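Local coordinates for protein Rho-class glutathione S-transferase (Laternula elliptica, PDB 3QAV) that binds glutathione and probably catalyses its conjugation to electrophilic compounds, at residues V196-N201 against P236-D241; H164-L169 against P207-Y212; P37-L42 against K224-H229; A116-R121 against F175-E180. All coordinates share one frame; numbering follows the deposited sequence.

Three of the four contacts join parts of the helical C-terminal half, while interaction 3 ties the glutathione-binding N-terminal domain to the chain that follows helix 220-224. Interaction 3 lies nearest the glutathione site, the side chain of Trp39 being about 7 Å from that of Ser35 and about 8 Å from that of Ser91. Interaction 1 touches it through Arg197 and His229, and its Arg197 side chain is about 12 Å from that of Ser35. Interactions 2 and 4, away from the site, have centres about 13 Å apart and meet directly: Trp165 packs on Val176, and Tyr168 lies against Arg121. Both also reach the second subunit.

Interaction 1: residues V196-N201 against P236-D241; sequences VRQGAN and PGNLLD
The side-chain amides of Gln198 and Asn238 lie side by side and point the same way, their planes 38° apart. They meet at Gln198 OE1, which accepts two bonds from one residue: Asn238 N, 3.2 Å from OE1, approaches in the carbonyl plane, whereas Asn238 ND2 comes in tilted from it. Pro236 crosses the glutamine at about a right angle and brings its CB to 3.2 Å from Gln198 OE1. The guanidinium of Arg197 has Pro236 CD 3.6 Å from its NE, and its NH1 is held by Ser233. The chain of Gln198 bends at chi2 (-73°), which brings OE1 to the type I turn Gly237-Leu240.

Between the backbones, Leu239 N donates to Gln198 O over 2.8 Å, and Gly237 CA makes a CH···O contact with the same oxygen. Gly199 closes helix 183-197 in a Schellman motif, with positive phi; a CB on it would collide with Leu240 CD2, which lies 3.6 Å from Gly199 CA. Leu239 covers the other part of the contact, its CG and CD1 both 3.7 Å from Gln198 CB, and reaches Val136 and Phe135 of helix 133-141. With Gln198 cut back to an alanine, both Asn238 donors are likely to lose this acceptor and the asparagine amide to turn more freely. One residue thus binds the C-terminal tail with both of its carbonyl oxygens; across this contact the bonds are between uncharged groups, and a charged partner of the tail, Lys139 with Asp241, lies on helix 133-141.

Interaction 2: residues H164-L169 against P207-Y212; sequences HWENYL and PNIFKY
Glu166 and Ile209 face each other where two helices cross at 69°, the axes of the short segments passing 8.4 Å apart. The carboxylate of Glu166 meets the first turn of helix 207-217. Asn208 N donates to Glu166 OE2 over 2.9 Å, arriving on the syn side of the oxygen and 18° out of the carboxylate plane, while Ile209 N makes a weak bond to Glu166 OE1. The chain of Glu166 leaves with CG anti to the backbone N (chi1 179°) and bends at CG, which turns its two oxygens onto these neighbouring N-H groups. A negative group at the start of a helix would be expected to interact well with the helix dipole. Pro207 touches the acid through its ring, with Pro207 CD 3.5 Å from Glu166 OE2.

The rest is apolar. Ile209 CG1 lies 3.9 Å from Leu169 CD1, and Ile209 CD1 reaches Trp165 CB. Leu169 crosses Tyr212 at about a right angle, with Leu169 CD2 3.5 Å from Tyr212 CD1; the tyrosine hydroxyl is bonded to Asp185.

Helix 183-197 covers this pair of helices, with Phe188 against Leu169, Trp165 and Tyr212, and Val192 against Ile209. Beyond Trp165 lie Arg121 and Glu124 of helix 112-124, and Arg75 of the second subunit packs on the same tryptophan.

Interaction 3: residues P37-L42 against K224-H229; sequences PCWKVL and KTMPPH
Trp39 meets Thr225, Met226 and Pro227 where the first helix of the thioredoxin-like N-terminal domain, helix 36-47, packs against the chain leaving helix 220-224. This is part of the interface between the two domains of the glutathione S-transferase fold. From CB, CG anti to the backbone N (chi1 -155°) directs the indole to the 224-229 segment. CD1 comes near the threonine hydroxyl, and NE1 then donates to Thr225 OG1 over 2.9 Å; the N-H···O angle is 141° and the oxygen stands 20° out of the ring plane. That hydroxyl has a second partner in Thr221 O. Farther round, CE2 passes beneath the backbone carbonyl of Thr225, whose O stands 3.2 Å above one face of the indole, offset toward its rim. CZ2 has Met226 SD 3.9 Å away, an oblique Met-aromatic contact with the two side chains alongside each other. CH2 and CZ3 run under the proline: Pro227 CD lies 3.8 Å from the centroid of the six-membered ring, a CH-pi contact over that same face.

Phe189, Pro190 and Ala193 of helix 183-197 also touch the indole, Phe189 in an edge-to-face stack. A leucine in place of Trp39 would probably leave Thr225 OG1 without its indole donor and open a gap beneath Pro227. Beside the ring, the methyl branch of the threonine rests on the helix itself, with Thr225 CG2 3.6 Å from Leu42 CB.

Interaction 4: residues A116-R121 against F175-E180; sequences AKVYQR and FVATKE
A water molecule joins Arg121 to Val176: Arg121 NH2 donates to it over 2.7 Å, and it donates in turn to Val176 O, 2.8 Å away. The same carbonyl oxygen is approached by the aliphatic part of the arginine, with Arg121 CD 3.3 Å from Val176 O. Bends at chi2 and chi3 (-75° and 92°) lay CG and CD along the loop, by Val176 O and the Ala177 methyl, while the guanidinium turns to other partners. NH1 forms a salt bridge with Glu124, and Tyr168 gives the charge a cation-pi neighbour, which together probably limit its rotation.

Ala177 fits its methyl against the helix, where its CB touches Arg121 CG at 3.5 Å and sits 4.0 Å from Val118 CA. Lys117 flanks it through CG, 3.7 Å from Ala177 O. Val118 adds CG2, which meets both the alanine methyl and Thr178 CG2. Beyond this contact the loop makes an ST turn, Thr178 OG1 accepting from Glu180 N over 3.0 Å.

The loop bridges helices 148-172 and 183-197 and is packed onto helix 112-124. Asp185, near the start of helix 183-197, accepts from Val176 N and so ties the loop to that helix. Val176 also covers Phe188 of that helix and Trp165 of helix 148-172, while elsewhere on helix 112-124 Tyr119 is bonded to Glu100 of the second subunit.

Interaction 1: residues V196-N201 against P236-D241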
# COMPACT_ATOMS: atom_id res chain seq x y z
N VAL A 196 13.98 -14.71 -4.97
CA VAL A 196 15.10 -15.50 -5.47
C VAL A 196 16.24 -15.46 -4.45
O VAL A 196 16.89 -16.48 -4.21
CB VAL A 196 15.62 -14.94 -6.82
CG1 VAL A 196 16.90 -15.67 -7.23
CG2 VAL A 196 14.55 -15.10 -7.89
N ARG A 197 16.47 -14.30 -3.86
CA ARG A 197 17.53 -14.15 -2.86
C ARG A 197 17.34 -15.18 -1.75
O ARG A 197 18.31 -15.77 -1.27
CB ARG A 197 17.52 -12.74 -2.27
CG ARG A 197 18.26 -12.57 -0.95
CD ARG A 197 19.79 -12.61 -1.10
NE ARG A 197 20.45 -12.30 0.17
CZ ARG A 197 21.77 -12.33 0.36
NH1 ARG A 197 22.27 -12.03 1.55
NH2 ARG A 197 22.60 -12.65 -0.63
N GLN A 198 16.10 -15.40 -1.34
CA GLN A 198 15.81 -16.35 -0.27
C GLN A 198 15.95 -17.78 -0.76
O GLN A 198 15.63 -18.72 -0.04
CB GLN A 198 14.40 -16.11 0.26
CG GLN A 198 14.23 -14.80 1.01
CD GLN A 198 14.90 -14.79 2.37
OE1 GLN A 198 15.30 -15.84 2.88
NE2 GLN A 198 15.02 -13.61 2.97
N GLY A 199 16.41 -17.94 -2.00
CA GLY A 199 16.63 -19.27 -2.55
C GLY A 199 15.52 -19.98 -3.30
O GLY A 199 15.58 -21.20 -3.48
N ALA A 200 14.51 -19.25 -3.75
CA ALA A 200 13.42 -19.88 -4.51
C ALA A 200 13.95 -20.36 -5.87
O ALA A 200 14.75 -19.67 -6.51
CB ALA A 200 12.29 -18.89 -4.70
N ASN A 201 13.50 -21.54 -6.28
CA ASN A 201 13.90 -22.13 -7.56
C ASN A 201 12.66 -22.03 -8.44
O ASN A 201 11.80 -22.91 -8.42
CB ASN A 201 14.31 -23.60 -7.37
CG ASN A 201 14.84 -24.23 -8.65
OD1 ASN A 201 15.25 -25.40 -8.66
ND2 ASN A 201 14.84 -23.47 -9.74
N PRO A 236 19.85 -16.10 2.95
CA PRO A 236 19.17 -16.64 4.13
C PRO A 236 18.55 -18.02 3.84
O PRO A 236 18.34 -18.82 4.75
CB PRO A 236 18.10 -15.58 4.43
CG PRO A 236 18.74 -14.31 3.94
CD PRO A 236 19.38 -14.74 2.64
N GLY A 237 18.26 -18.27 2.57
CA GLY A 237 17.69 -19.54 2.16
C GLY A 237 16.34 -19.95 2.75
O GLY A 237 16.07 -21.15 2.89
N ASN A 238 15.49 -18.99 3.07
CA ASN A 238 14.19 -19.30 3.65
C ASN A 238 13.13 -19.75 2.64
O ASN A 238 12.03 -20.14 3.02
CB ASN A 238 13.67 -18.11 4.44
CG ASN A 238 14.38 -17.95 5.77
OD1 ASN A 238 14.25 -18.79 6.65
ND2 ASN A 238 15.14 -16.87 5.91
N LEU A 239 13.47 -19.72 1.35
CA LEU A 239 12.54 -20.15 0.31
C LEU A 239 13.13 -21.27 -0.53
O LEU A 239 12.62 -21.58 -1.61
CB LEU A 239 12.15 -18.97 -0.58
CG LEU A 239 11.24 -17.93 0.10
CD1 LEU A 239 10.95 -16.79 -0.87
CD2 LEU A 239 9.94 -18.59 0.54
N LEU A 240 14.20 -21.89 -0.02
CA LEU A 240 14.85 -22.99 -0.72
C LEU A 240 13.90 -24.16 -0.91
O LEU A 240 14.03 -24.93 -1.86
CB LEU A 240 16.08 -23.46 0.07
CG LEU A 240 17.30 -22.52 0.13
CD1 LEU A 240 18.35 -23.08 1.08
CD2 LEU A 240 17.88 -22.34 -1.27
N ASP A 241 12.92 -24.28 -0.01
CA ASP A 241 11.95 -25.37 -0.06
C ASP A 241 10.61 -24.96 -0.69
O ASP A 241 9.72 -25.80 -0.85
CB ASP A 241 11.69 -25.89 1.35
CG ASP A 241 11.00 -24.87 2.23
OD1 ASP A 241 11.49 -23.73 2.32
OD2 ASP A 241 9.96 -25.21 2.83

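Interaction 2: residues H164-L169 against P207-Y212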
# COMPACT_ATOMS: atom_id res chain seq x y z
N HIS A 164 -0.80 -15.80 -9.85
CA HIS A 164 -1.37 -14.61 -10.46
C HIS A 164 -0.34 -13.91 -11.34
O HIS A 164 -0.60 -13.62 -12.51
CB HIS A 164 -1.85 -13.64 -9.39
CG HIS A 164 -3.05 -14.13 -8.64
ND1 HIS A 164 -3.11 -14.16 -7.26
CD2 HIS A 164 -4.26 -14.57 -9.08
CE1 HIS A 164 -4.30 -14.59 -6.88
NE2 HIS A 164 -5.02 -14.85 -7.97
N TRP A 165 0.83 -13.65 -10.77
CA TRP A 165 1.89 -12.97 -11.50
C TRP A 165 2.43 -13.82 -12.65
O TRP A 165 2.79 -13.29 -13.70
CB TRP A 165 3.01 -12.58 -10.53
CG TRP A 165 2.48 -11.77 -9.37
CD1 TRP A 165 2.14 -12.24 -8.14
CD2 TRP A 165 2.13 -10.38 -9.39
NE1 TRP A 165 1.59 -11.23 -7.39
CE2 TRP A 165 1.57 -10.08 -8.13
CE3 TRP A 165 2.23 -9.36 -10.35
CZ2 TRP A 165 1.12 -8.80 -7.80
CZ3 TRP A 165 1.78 -8.09 -10.02
CH2 TRP A 165 1.23 -7.82 -8.75
N GLU A 166 2.46 -15.13 -12.46
CA GLU A 166 2.91 -16.05 -13.51
C GLU A 166 1.98 -15.81 -14.71
O GLU A 166 2.44 -15.63 -15.84
CB GLU A 166 2.78 -17.50 -13.04
CG GLU A 166 3.18 -18.57 -14.05
CD GLU A 166 4.67 -18.59 -14.36
OE1 GLU A 166 5.47 -18.20 -13.47
OE2 GLU A 166 5.05 -19.00 -15.47
N ASN A 167 0.68 -15.79 -14.43
CA ASN A 167 -0.33 -15.56 -15.46
C ASN A 167 -0.16 -14.21 -16.14
O ASN A 167 -0.17 -14.11 -17.36
CB ASN A 167 -1.73 -15.63 -14.86
CG ASN A 167 -2.20 -17.05 -14.62
OD1 ASN A 167 -3.25 -17.27 -14.03
ND2 ASN A 167 -1.42 -18.01 -15.10
N TYR A 168 -0.01 -13.16 -15.33
CA TYR A 168 0.15 -11.81 -15.86
C TYR A 168 1.32 -11.78 -16.85
O TYR A 168 1.17 -11.31 -17.99
CB TYR A 168 0.43 -10.81 -14.72
CG TYR A 168 -0.66 -10.72 -13.67
CD1 TYR A 168 -0.35 -10.36 -12.36
CD2 TYR A 168 -2.00 -10.97 -13.98
CE1 TYR A 168 -1.34 -10.25 -11.39
CE2 TYR A 168 -3.00 -10.86 -13.02
CZ TYR A 168 -2.66 -10.50 -11.73
OH TYR A 168 -3.64 -10.39 -10.76
N LEU A 169 2.47 -12.28 -16.42
CA LEU A 169 3.65 -12.30 -17.28
C LEU A 169 3.41 -13.17 -18.51
O LEU A 169 3.89 -12.87 -19.61
CB LEU A 169 4.87 -12.78 -16.48
CG LEU A 169 5.37 -11.70 -15.51
CD1 LEU A 169 6.30 -12.29 -14.47
CD2 LEU A 169 6.07 -10.59 -16.31
N PRO A 207 8.10 -20.65 -14.77
CA PRO A 207 8.94 -20.28 -15.91
C PRO A 207 8.86 -18.83 -16.40
O PRO A 207 9.89 -18.26 -16.77
CB PRO A 207 8.53 -21.29 -16.98
CG PRO A 207 7.12 -21.64 -16.61
CD PRO A 207 7.21 -21.77 -15.11
N ASN A 208 7.68 -18.23 -16.40
CA ASN A 208 7.55 -16.85 -16.88
C ASN A 208 8.13 -15.85 -15.90
O ASN A 208 8.71 -14.84 -16.31
CB ASN A 208 6.10 -16.51 -17.19
CG ASN A 208 5.53 -17.35 -18.30
OD1 ASN A 208 4.80 -18.31 -18.05
ND2 ASN A 208 5.86 -17.01 -19.53
N ILE A 209 7.97 -16.11 -14.62
CA ILE A 209 8.51 -15.21 -13.61
C ILE A 209 10.03 -15.32 -13.68
O ILE A 209 10.73 -14.32 -13.62
CB ILE A 209 8.02 -15.56 -12.20
CG1 ILE A 209 6.51 -15.32 -12.10
CG2 ILE A 209 8.79 -14.75 -11.16
CD1 ILE A 209 5.92 -15.51 -10.72
N PHE A 210 10.52 -16.55 -13.81
CA PHE A 210 11.96 -16.81 -13.90
C PHE A 210 12.55 -16.10 -15.11
O PHE A 210 13.60 -15.47 -15.02
CB PHE A 210 12.22 -18.31 -14.00
CG PHE A 210 13.68 -18.67 -14.05
CD1 PHE A 210 14.24 -19.17 -15.23
CD2 PHE A 210 14.48 -18.55 -12.92
CE1 PHE A 210 15.59 -19.54 -15.27
CE2 PHE A 210 15.82 -18.93 -12.95
CZ PHE A 210 16.37 -19.42 -14.13
N LYS A 211 11.86 -16.20 -16.24
CA LYS A 211 12.29 -15.56 -17.48
C LYS A 211 12.29 -14.04 -17.27
O LYS A 211 13.19 -13.33 -17.75
CB LYS A 211 11.33 -15.95 -18.61
CG LYS A 211 11.57 -15.25 -19.93
CD LYS A 211 10.55 -15.74 -20.96
CE LYS A 211 10.74 -15.07 -22.31
NZ LYS A 211 9.79 -15.58 -23.33
N TYR A 212 11.28 -13.55 -16.57
CA TYR A 212 11.14 -12.13 -16.27
C TYR A 212 12.32 -11.71 -15.39
O TYR A 212 12.97 -10.70 -15.65
CB TYR A 212 9.83 -11.86 -15.54
CG TYR A 212 9.68 -10.44 -15.02
CD1 TYR A 212 9.37 -9.38 -15.88
CD2 TYR A 212 9.85 -10.15 -13.67
CE1 TYR A 212 9.25 -8.08 -15.40
CE2 TYR A 212 9.73 -8.86 -13.18
CZ TYR A 212 9.43 -7.83 -14.04
OH TYR A 212 9.30 -6.55 -13.55

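Interaction 3: residues P37-L42 against K224-H229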
# COMPACT_ATOMS: atom_id res chain seq x y z
N PRO A 37 11.48 -1.05 -0.55
CA PRO A 37 11.01 0.33 -0.72
C PRO A 37 12.14 1.28 -1.15
O PRO A 37 11.91 2.26 -1.86
CB PRO A 37 10.40 0.68 0.65
CG PRO A 37 10.93 -0.36 1.59
CD PRO A 37 11.05 -1.60 0.75
N CYS A 38 13.37 0.97 -0.74
CA CYS A 38 14.51 1.80 -1.14
C CYS A 38 14.83 1.51 -2.60
O CYS A 38 15.07 2.42 -3.40
CB CYS A 38 15.74 1.49 -0.28
SG CYS A 38 15.59 2.03 1.44
N TRP A 39 14.84 0.22 -2.94
CA TRP A 39 15.16 -0.22 -4.30
C TRP A 39 14.23 0.45 -5.29
O TRP A 39 14.67 0.90 -6.34
CB TRP A 39 15.02 -1.75 -4.40
CG TRP A 39 15.84 -2.36 -5.49
CD1 TRP A 39 16.36 -1.73 -6.59
CD2 TRP A 39 16.20 -3.75 -5.61
NE1 TRP A 39 17.02 -2.64 -7.38
CE2 TRP A 39 16.94 -3.88 -6.81
CE3 TRP A 39 15.97 -4.88 -4.83
CZ2 TRP A 39 17.45 -5.12 -7.24
CZ3 TRP A 39 16.48 -6.11 -5.25
CH2 TRP A 39 17.22 -6.21 -6.45
N LYS A 40 12.94 0.51 -4.96
CA LYS A 40 11.95 1.14 -5.83
C LYS A 40 12.41 2.54 -6.21
O LYS A 40 12.41 2.92 -7.39
CB LYS A 40 10.61 1.24 -5.11
CG LYS A 40 9.81 -0.05 -5.01
CD LYS A 40 8.68 0.07 -3.98
CE LYS A 40 7.68 1.16 -4.33
NZ LYS A 40 6.60 1.33 -3.29
N VAL A 41 12.81 3.31 -5.20
CA VAL A 41 13.26 4.68 -5.41
C VAL A 41 14.51 4.77 -6.29
O VAL A 41 14.57 5.60 -7.20
CB VAL A 41 13.52 5.38 -4.05
CG1 VAL A 41 14.08 6.78 -4.29
CG2 VAL A 41 12.20 5.49 -3.27
N LEU A 42 15.50 3.92 -6.04
CA LEU A 42 16.73 3.95 -6.82
C LEU A 42 16.46 3.60 -8.28
O LEU A 42 17.07 4.18 -9.19
CB LEU A 42 17.76 2.97 -6.24
CG LEU A 42 18.20 3.23 -4.79
CD1 LEU A 42 19.23 2.18 -4.37
CD2 LEU A 42 18.79 4.63 -4.66
N LYS A 224 22.94 -1.96 -11.52
CA LYS A 224 23.46 -0.84 -10.74
C LYS A 224 22.84 -0.71 -9.35
O LYS A 224 23.44 -0.14 -8.44
CB LYS A 224 23.24 0.47 -11.48
CG LYS A 224 23.96 0.59 -12.81
CD LYS A 224 23.79 1.99 -13.40
CE LYS A 224 24.77 2.25 -14.54
NZ LYS A 224 24.60 1.27 -15.65
N THR A 225 21.63 -1.23 -9.17
CA THR A 225 20.98 -1.09 -7.88
C THR A 225 20.81 -2.36 -7.05
O THR A 225 20.00 -2.38 -6.13
CB THR A 225 19.62 -0.42 -8.05
OG1 THR A 225 18.85 -1.17 -9.00
CG2 THR A 225 19.80 1.02 -8.55
N MET A 226 21.56 -3.41 -7.37
CA MET A 226 21.45 -4.64 -6.59
C MET A 226 21.85 -4.26 -5.16
O MET A 226 22.73 -3.42 -4.96
CB MET A 226 22.40 -5.72 -7.12
CG MET A 226 22.06 -6.28 -8.51
SD MET A 226 20.47 -7.16 -8.58
CE MET A 226 20.83 -8.63 -7.63
N PRO A 227 21.18 -4.84 -4.15
CA PRO A 227 21.49 -4.55 -2.74
C PRO A 227 22.98 -4.81 -2.48
O PRO A 227 23.44 -5.94 -2.59
CB PRO A 227 20.59 -5.52 -1.98
CG PRO A 227 19.38 -5.60 -2.87
CD PRO A 227 19.99 -5.72 -4.25
N PRO A 228 23.74 -3.76 -2.13
CA PRO A 228 25.17 -3.93 -1.87
C PRO A 228 25.64 -5.05 -0.96
O PRO A 228 26.69 -5.64 -1.22
CB PRO A 228 25.60 -2.54 -1.37
CG PRO A 228 24.32 -1.90 -0.93
CD PRO A 228 23.33 -2.36 -1.95
N HIS A 229 24.89 -5.37 0.09
CA HIS A 229 25.34 -6.40 1.03
C HIS A 229 25.14 -7.85 0.60
O HIS A 229 25.69 -8.75 1.24
CB HIS A 229 24.73 -6.20 2.43
CG HIS A 229 23.40 -6.86 2.64
ND1 HIS A 229 22.21 -6.28 2.28
CD2 HIS A 229 23.08 -8.05 3.20
CE1 HIS A 229 21.21 -7.07 2.63
NE2 HIS A 229 21.71 -8.15 3.19

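Interaction 4: residues A116-R121 against F175-E180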
# COMPACT_ATOMS: atom_id res chain seq x y z
N ALA A 116 -4.18 2.74 -16.18
CA ALA A 116 -4.99 2.12 -15.14
C ALA A 116 -4.46 0.72 -14.82
O ALA A 116 -4.42 0.31 -13.66
CB ALA A 116 -6.45 2.05 -15.58
N LYS A 117 -4.04 -0.01 -15.85
CA LYS A 117 -3.51 -1.35 -15.63
C LYS A 117 -2.14 -1.29 -14.95
O LYS A 117 -1.81 -2.17 -14.15
CB LYS A 117 -3.41 -2.12 -16.95
CG LYS A 117 -2.64 -3.42 -16.85
CD LYS A 117 -3.24 -4.36 -15.82
CE LYS A 117 -4.62 -4.83 -16.24
NZ LYS A 117 -4.57 -5.48 -17.58
N VAL A 118 -1.34 -0.26 -15.24
CA VAL A 118 -0.03 -0.11 -14.61
C VAL A 118 -0.26 0.13 -13.11
O VAL A 118 0.35 -0.52 -12.27
CB VAL A 118 0.78 1.07 -15.22
CG1 VAL A 118 2.05 1.31 -14.42
CG2 VAL A 118 1.15 0.74 -16.68
N TYR A 119 -1.16 1.06 -12.78
CA TYR A 119 -1.51 1.35 -11.39
C TYR A 119 -2.02 0.06 -10.73
O TYR A 119 -1.64 -0.27 -9.62
CB TYR A 119 -2.61 2.42 -11.32
CG TYR A 119 -2.15 3.86 -11.55
CD1 TYR A 119 -2.82 4.70 -12.44
CD2 TYR A 119 -1.08 4.40 -10.82
CE1 TYR A 119 -2.45 6.04 -12.60
CE2 TYR A 119 -0.70 5.75 -10.97
CZ TYR A 119 -1.39 6.56 -11.86
OH TYR A 119 -1.03 7.88 -12.01
N GLN A 120 -2.88 -0.68 -11.43
CA GLN A 120 -3.40 -1.92 -10.86
C GLN A 120 -2.25 -2.85 -10.44
O GLN A 120 -2.21 -3.32 -9.30
CB GLN A 120 -4.30 -2.65 -11.87
CG GLN A 120 -4.60 -4.11 -11.52
CD GLN A 120 -5.49 -4.28 -10.28
OE1 GLN A 120 -5.49 -5.34 -9.64
NE2 GLN A 120 -6.28 -3.26 -9.97
N ARG A 121 -1.33 -3.12 -11.36
CA ARG A 121 -0.20 -4.01 -11.05
C ARG A 121 0.67 -3.47 -9.91
O ARG A 121 1.05 -4.21 -9.01
CB ARG A 121 0.63 -4.25 -12.31
CG ARG A 121 -0.11 -5.01 -13.41
CD ARG A 121 -0.26 -6.50 -13.09
NE ARG A 121 -1.49 -6.85 -12.39
CZ ARG A 121 -2.61 -7.26 -12.98
NH1 ARG A 121 -3.68 -7.55 -12.25
NH2 ARG A 121 -2.67 -7.40 -14.30
N PHE A 175 6.76 -7.57 -19.78
CA PHE A 175 6.87 -7.02 -18.43
C PHE A 175 5.62 -7.34 -17.60
O PHE A 175 4.70 -7.99 -18.09
CB PHE A 175 7.15 -5.52 -18.53
CG PHE A 175 8.46 -5.20 -19.22
CD1 PHE A 175 9.63 -5.05 -18.48
CD2 PHE A 175 8.52 -5.11 -20.61
CE1 PHE A 175 10.85 -4.80 -19.12
CE2 PHE A 175 9.74 -4.87 -21.26
CZ PHE A 175 10.90 -4.72 -20.51
N VAL A 176 5.57 -6.88 -16.36
CA VAL A 176 4.45 -7.22 -15.48
C VAL A 176 3.08 -6.61 -15.76
O VAL A 176 2.06 -7.17 -15.35
CB VAL A 176 4.84 -6.98 -14.00
CG1 VAL A 176 4.71 -5.49 -13.66
CG2 VAL A 176 3.98 -7.85 -13.08
N ALA A 177 3.03 -5.47 -16.45
CA ALA A 177 1.74 -4.83 -16.75
C ALA A 177 1.49 -4.62 -18.24
O ALA A 177 0.35 -4.66 -18.70
CB ALA A 177 1.65 -3.49 -16.02
N THR A 178 2.56 -4.40 -18.99
CA THR A 178 2.46 -4.19 -20.43
C THR A 178 3.68 -4.80 -21.09
O THR A 178 4.49 -5.44 -20.44
CB THR A 178 2.44 -2.69 -20.77
OG1 THR A 178 3.73 -2.14 -20.51
CG2 THR A 178 1.43 -1.95 -19.91
N LYS A 179 3.82 -4.59 -22.39
CA LYS A 179 4.97 -5.11 -23.12
C LYS A 179 6.17 -4.16 -23.00
O LYS A 179 7.19 -4.35 -23.67
CB LYS A 179 4.62 -5.35 -24.58
CG LYS A 179 3.65 -6.50 -24.79
CD LYS A 179 3.27 -6.66 -26.25
CE LYS A 179 2.25 -7.78 -26.42
NZ LYS A 179 2.79 -9.10 -25.96
N GLU A 180 6.02 -3.15 -22.16
CA GLU A 180 7.08 -2.17 -21.92
C GLU A 180 7.35 -2.05 -20.42
O GLU A 180 6.49 -2.32 -19.59
CB GLU A 180 6.66 -0.79 -22.44
CG GLU A 180 6.89 -0.56 -23.93
CD GLU A 180 6.47 0.84 -24.36
OE1 GLU A 180 6.74 1.80 -23.61
OE2 GLU A 180 5.88 0.98 -25.44
O HOH W 1 -0.57 -7.74 -16.01